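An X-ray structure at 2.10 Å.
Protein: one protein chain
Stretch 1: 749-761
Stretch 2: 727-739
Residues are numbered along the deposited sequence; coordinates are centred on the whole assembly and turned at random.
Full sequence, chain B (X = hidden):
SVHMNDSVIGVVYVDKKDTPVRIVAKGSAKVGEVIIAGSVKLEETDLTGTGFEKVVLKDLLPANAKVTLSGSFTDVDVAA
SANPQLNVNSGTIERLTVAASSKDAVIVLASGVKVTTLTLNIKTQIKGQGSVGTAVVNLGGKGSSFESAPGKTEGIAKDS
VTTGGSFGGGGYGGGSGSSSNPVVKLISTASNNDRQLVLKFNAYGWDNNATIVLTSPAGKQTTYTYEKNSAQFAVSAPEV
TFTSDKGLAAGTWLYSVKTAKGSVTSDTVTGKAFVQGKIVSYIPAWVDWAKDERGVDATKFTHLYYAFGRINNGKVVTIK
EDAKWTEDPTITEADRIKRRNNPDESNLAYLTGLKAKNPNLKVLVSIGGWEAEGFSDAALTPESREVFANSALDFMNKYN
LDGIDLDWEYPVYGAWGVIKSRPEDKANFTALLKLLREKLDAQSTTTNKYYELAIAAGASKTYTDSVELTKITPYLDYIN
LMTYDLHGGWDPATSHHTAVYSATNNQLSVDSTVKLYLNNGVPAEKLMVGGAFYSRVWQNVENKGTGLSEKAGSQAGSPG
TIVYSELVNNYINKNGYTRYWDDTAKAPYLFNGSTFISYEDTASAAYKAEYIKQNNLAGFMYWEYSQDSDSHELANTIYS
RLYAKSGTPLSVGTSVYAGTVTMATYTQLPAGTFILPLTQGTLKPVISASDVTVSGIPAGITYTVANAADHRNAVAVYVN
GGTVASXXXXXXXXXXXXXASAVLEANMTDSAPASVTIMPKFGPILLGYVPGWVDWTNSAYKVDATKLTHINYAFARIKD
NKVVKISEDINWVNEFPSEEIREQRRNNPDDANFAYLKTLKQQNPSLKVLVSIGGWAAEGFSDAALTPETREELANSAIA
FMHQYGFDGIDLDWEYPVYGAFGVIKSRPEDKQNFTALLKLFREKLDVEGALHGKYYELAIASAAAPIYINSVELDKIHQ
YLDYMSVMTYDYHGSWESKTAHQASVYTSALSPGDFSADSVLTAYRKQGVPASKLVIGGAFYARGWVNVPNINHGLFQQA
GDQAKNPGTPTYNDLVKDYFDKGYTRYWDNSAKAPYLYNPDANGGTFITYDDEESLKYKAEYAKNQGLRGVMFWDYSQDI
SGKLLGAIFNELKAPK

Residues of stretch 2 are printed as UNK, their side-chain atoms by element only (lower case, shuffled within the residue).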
# COMPACT_ATOMS: atom_id res chain seq x y z
N THR B 749 -21.27 -2.60 -13.50
CA THR B 749 -22.11 -3.08 -14.56
C THR B 749 -22.51 -4.54 -14.31
O THR B 749 -21.94 -5.20 -13.48
CB THR B 749 -21.40 -2.97 -15.88
OG1 THR B 749 -20.14 -3.63 -15.76
CG2 THR B 749 -21.18 -1.48 -16.23
N ASP B 750 -23.53 -4.98 -15.01
CA ASP B 750 -24.09 -6.35 -14.85
C ASP B 750 -23.02 -7.42 -14.93
O ASP B 750 -22.06 -7.27 -15.61
CB ASP B 750 -25.11 -6.62 -15.95
CG ASP B 750 -26.31 -5.73 -15.88
OD1 ASP B 750 -26.48 -4.93 -14.96
OD2 ASP B 750 -27.12 -5.84 -16.78
N SER B 751 -23.16 -8.48 -14.18
CA SER B 751 -22.21 -9.59 -14.32
C SER B 751 -22.46 -10.27 -15.68
O SER B 751 -23.49 -10.11 -16.29
CB SER B 751 -22.44 -10.70 -13.22
OG SER B 751 -23.67 -11.41 -13.53
N ALA B 752 -21.48 -11.04 -16.12
CA ALA B 752 -21.68 -11.91 -17.24
C ALA B 752 -22.66 -12.96 -16.79
O ALA B 752 -22.83 -13.16 -15.55
CB ALA B 752 -20.33 -12.56 -17.64
N PRO B 753 -23.34 -13.60 -17.75
CA PRO B 753 -24.32 -14.63 -17.41
C PRO B 753 -23.64 -15.89 -16.88
O PRO B 753 -22.93 -16.60 -17.57
CB PRO B 753 -25.07 -14.87 -18.69
CG PRO B 753 -24.52 -13.93 -19.68
CD PRO B 753 -23.22 -13.43 -19.22
N ALA B 754 -23.85 -16.14 -15.62
CA ALA B 754 -23.20 -17.28 -14.96
C ALA B 754 -23.96 -18.54 -15.28
O ALA B 754 -25.13 -18.59 -15.08
CB ALA B 754 -23.30 -17.09 -13.47
N SER B 755 -23.25 -19.58 -15.67
CA SER B 755 -23.82 -20.88 -15.96
C SER B 755 -23.89 -21.84 -14.73
O SER B 755 -22.91 -22.08 -14.05
CB SER B 755 -22.86 -21.54 -16.96
OG SER B 755 -23.35 -22.84 -17.35
N VAL B 756 -25.09 -22.36 -14.48
CA VAL B 756 -25.33 -23.48 -13.58
C VAL B 756 -26.25 -24.48 -14.39
O VAL B 756 -26.56 -24.20 -15.59
CB VAL B 756 -25.97 -23.04 -12.27
CG1 VAL B 756 -24.93 -22.19 -11.51
CG2 VAL B 756 -27.16 -22.21 -12.54
N THR B 757 -26.59 -25.60 -13.77
CA THR B 757 -27.09 -26.77 -14.46
C THR B 757 -28.27 -27.45 -13.79
O THR B 757 -28.20 -27.77 -12.60
CB THR B 757 -25.96 -27.70 -14.62
OG1 THR B 757 -24.88 -27.02 -15.26
CG2 THR B 757 -26.32 -28.88 -15.39
N ILE B 758 -29.30 -27.70 -14.61
CA ILE B 758 -30.26 -28.77 -14.35
C ILE B 758 -29.79 -30.05 -15.00
O ILE B 758 -29.77 -30.10 -16.23
CB ILE B 758 -31.62 -28.38 -14.81
CG1 ILE B 758 -32.13 -27.23 -13.96
CG2 ILE B 758 -32.61 -29.53 -14.67
CD1 ILE B 758 -33.44 -26.59 -14.46
N MET B 759 -29.44 -31.06 -14.19
CA MET B 759 -28.93 -32.33 -14.66
C MET B 759 -30.07 -33.29 -14.94
O MET B 759 -31.11 -33.33 -14.21
CB MET B 759 -27.97 -32.96 -13.68
CG MET B 759 -26.68 -32.17 -13.54
SD MET B 759 -25.51 -32.50 -14.96
CE MET B 759 -25.46 -34.21 -14.98
N PRO B 760 -29.99 -34.00 -16.07
CA PRO B 760 -31.02 -35.07 -16.32
C PRO B 760 -30.85 -36.25 -15.31
O PRO B 760 -29.87 -36.33 -14.59
CB PRO B 760 -30.67 -35.53 -17.74
CG PRO B 760 -29.19 -35.40 -17.79
CD PRO B 760 -28.84 -34.14 -16.98
N LYS B 761 -31.84 -37.14 -15.24
CA LYS B 761 -32.06 -37.99 -14.12
C LYS B 761 -30.94 -38.98 -13.89
O LYS B 761 -30.78 -39.39 -12.75
CB LYS B 761 -33.37 -38.72 -14.25
CG LYS B 761 -33.41 -39.73 -15.41
CD LYS B 761 -34.64 -40.64 -15.27
CE LYS B 761 -34.66 -41.70 -16.36
NZ LYS B 761 -35.95 -42.42 -16.33
N UNK B 727 -39.77 -34.85 -21.91
CA UNK B 727 -38.72 -35.56 -21.23
C UNK B 727 -37.40 -34.77 -21.29
O UNK B 727 -37.07 -34.20 -22.34
c UNK B 727 -38.51 -36.95 -21.82
c UNK B 727 -39.67 -37.89 -21.57
o UNK B 727 -40.52 -37.62 -20.78
n UNK B 727 -39.71 -39.02 -22.30
N UNK B 728 -36.62 -34.84 -20.20
CA UNK B 728 -35.35 -34.15 -20.15
C UNK B 728 -34.28 -35.22 -20.24
O UNK B 728 -34.09 -35.99 -19.31
c UNK B 728 -36.28 -32.25 -18.78
c UNK B 728 -33.82 -32.78 -18.70
c UNK B 728 -35.22 -33.31 -18.83
N UNK B 729 -33.63 -35.31 -21.41
CA UNK B 729 -32.55 -36.31 -21.72
C UNK B 729 -31.18 -35.75 -21.54
O UNK B 729 -30.21 -36.51 -21.43
c UNK B 729 -35.23 -39.55 -23.23
o UNK B 729 -37.44 -39.61 -24.14
c UNK B 729 -32.65 -36.77 -23.20
c UNK B 729 -33.90 -37.53 -23.49
c UNK B 729 -36.13 -37.66 -24.39
c UNK B 729 -36.27 -38.95 -23.92
c UNK B 729 -34.94 -36.96 -24.15
c UNK B 729 -34.03 -38.86 -23.05
N UNK B 730 -31.03 -34.46 -21.67
CA UNK B 730 -29.70 -33.84 -21.54
C UNK B 730 -29.73 -32.68 -20.54
O UNK B 730 -30.75 -32.19 -20.26
c UNK B 730 -29.30 -33.29 -22.87
o UNK B 730 -29.68 -34.57 -24.71
c UNK B 730 -28.89 -34.40 -23.82
o UNK B 730 -27.84 -35.08 -23.58
N UNK B 731 -28.57 -32.19 -20.13
CA UNK B 731 -28.60 -31.09 -19.14
C UNK B 731 -29.22 -29.82 -19.75
O UNK B 731 -29.14 -29.64 -20.95
c UNK B 731 -27.21 -32.72 -20.29
c UNK B 731 -27.14 -30.88 -18.83
c UNK B 731 -26.49 -32.15 -19.06
N UNK B 732 -29.81 -29.00 -18.91
CA UNK B 732 -30.33 -27.71 -19.24
C UNK B 732 -29.40 -26.65 -18.67
O UNK B 732 -29.10 -26.65 -17.44
c UNK B 732 -32.23 -26.12 -18.95
c UNK B 732 -34.02 -28.76 -18.58
c UNK B 732 -32.71 -28.65 -19.28
c UNK B 732 -31.73 -27.56 -18.67
N UNK B 733 -28.91 -25.75 -19.54
CA UNK B 733 -28.05 -24.68 -19.09
C UNK B 733 -28.91 -23.55 -18.49
O UNK B 733 -29.82 -23.06 -19.12
c UNK B 733 -27.14 -24.15 -20.24
o UNK B 733 -25.50 -23.27 -18.62
o UNK B 733 -25.93 -22.10 -20.46
c UNK B 733 -26.12 -23.08 -19.74
N UNK B 734 -28.63 -23.16 -17.27
CA UNK B 734 -29.31 -22.06 -16.58
C UNK B 734 -28.33 -20.88 -16.43
O UNK B 734 -27.20 -21.10 -16.06
c UNK B 734 -30.79 -23.67 -15.39
c UNK B 734 -30.56 -21.42 -14.46
c UNK B 734 -29.83 -22.54 -15.19
N UNK B 735 -28.72 -19.66 -16.82
CA UNK B 735 -27.81 -18.55 -16.84
C UNK B 735 -28.37 -17.47 -15.88
O UNK B 735 -29.52 -17.12 -15.97
c UNK B 735 -27.00 -18.88 -19.25
c UNK B 735 -23.50 -19.71 -20.04
n UNK B 735 -24.80 -19.75 -19.79
c UNK B 735 -27.68 -17.96 -18.27
c UNK B 735 -25.54 -18.81 -19.01
n UNK B 735 -22.96 -20.64 -20.80
n UNK B 735 -22.73 -18.72 -19.61
N UNK B 736 -27.50 -16.91 -15.03
CA UNK B 736 -27.87 -15.99 -13.96
C UNK B 736 -27.10 -14.70 -14.14
O UNK B 736 -25.89 -14.70 -14.13
c UNK B 736 -28.27 -17.91 -12.42
c UNK B 736 -27.53 -16.58 -12.55
c UNK B 736 -28.00 -15.63 -11.44
N UNK B 737 -27.80 -13.60 -14.37
CA UNK B 737 -27.07 -12.35 -14.44
C UNK B 737 -27.39 -11.57 -13.14
O UNK B 737 -28.54 -11.45 -12.79
c UNK B 737 -27.54 -11.50 -15.63
c UNK B 737 -26.99 -10.09 -15.51
c UNK B 737 -27.15 -12.18 -16.99
N UNK B 738 -26.34 -11.08 -12.48
CA UNK B 738 -26.47 -10.24 -11.31
C UNK B 738 -26.37 -8.79 -11.75
O UNK B 738 -25.32 -8.33 -12.23
c UNK B 738 -25.36 -10.55 -10.29
c UNK B 738 -25.57 -9.77 -9.00
c UNK B 738 -25.38 -12.00 -9.95
N UNK B 739 -27.47 -8.08 -11.61
CA UNK B 739 -27.54 -6.74 -12.20
C UNK B 739 -26.79 -5.76 -11.36
O UNK B 739 -26.59 -6.00 -10.15
c UNK B 739 -30.35 -5.99 -15.20
c UNK B 739 -29.66 -7.19 -14.55
c UNK B 739 -28.97 -6.27 -12.32
n UNK B 739 -29.68 -5.75 -16.54
c UNK B 739 -29.86 -7.19 -13.07
O HOH W 1 -34.31 -36.28 -16.66
O HOH W 2 -24.85 -25.75 -17.71
O HOH W 3 -28.14 -3.09 -15.26

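Position 727 carries two carbons, the second bearing one oxygen and one nitrogen, and touches nothing on stretch 1: Asn-727. Position 728 is one carbon forked into two, with a branch 4.3 Å from Pro-760 CB; the beta fork makes it Val-728. Its O accepts from water 1 at 2.7 Å, and that water accepts from Lys-761 N at 3.0 Å.

At 729 one carbon leads to a six-carbon ring bearing an oxygen, and its CA-to-CB bond points away from stretch 1: Tyr-729, whose OH accepts from Asn-727 ND2 at 3.0 Å. Position 730 has two carbons, the second with two oxygens, and its CA-to-CB bond points away from stretch 1: Asp-730.

Position 731 closes three carbons onto its own N, with a ring carbon 3.7 Å from Pro-760 CD and 4.2 Å from Met-759 SD, so it is Pro-731.

Position 732 begins the strand with four carbons, forked at the first, one arm two carbons long, and its CB sits 3.9 Å from Ile-758 CB: Ile-732.

Position 733 has two carbons and a terminal pair of oxygens, one of them 2.5 Å from Ser-755 OG. It is Asp-733, and OD1 accepts that hydroxyl's hydrogen bond. Water 2 donates to OD1 at 2.7 Å and to Thr-757 OG1 at 2.8 Å.

Position 734, a three-carbon fork with CB 3.8 Å from Val-756 CG2, is Val-734.

Position 735 runs three carbons, a nitrogen, then a carbon with two nitrogens, one of these 2.9 Å from Pro-753 O: Arg-735. NH1 donates to that oxygen, near the guanidinium plane, while Ser-755 CB covers one face. NE forms a salt bridge with Asp-733 OD2 at 2.7 Å, holding the arginine along its own strand.

Position 736 is a carbon carrying two more, with CB 4.4 Å from Ala-754 CB: Val-736. Position 737 repeats the fork, a branch carbon 3.8 Å from Pro-753 CB: Val-737. Position 738 is a third such fork, with CB 3.8 Å from Ser-751 OG: Val-738.

Position 739 has four carbons in a row ending in nitrogen; CB starts away, but the end nitrogen returns to 2.6 Å from Asp-750 OD2, a salt bridge: Lys-739.

The contact is an antiparallel pairing. Three hydrogen-bonded pairs, Ala-754 with Val-736, Val-756 with Val-734 and Ile-758 with Ile-732, put apolar side chains on one face; Ser-755 with Arg-735 and Thr-757 with Asp-733 put polar ones on the other. Past the ladder, Ser-751 takes over: its N donates to Val-738 O and its OG accepts from Val-738 N, both at 2.9 Å. The rule is alternation, with a salt bridge near one end and packed prolines at the other.

Stretch 2 (727-739) NVYDPIDVRVVVK
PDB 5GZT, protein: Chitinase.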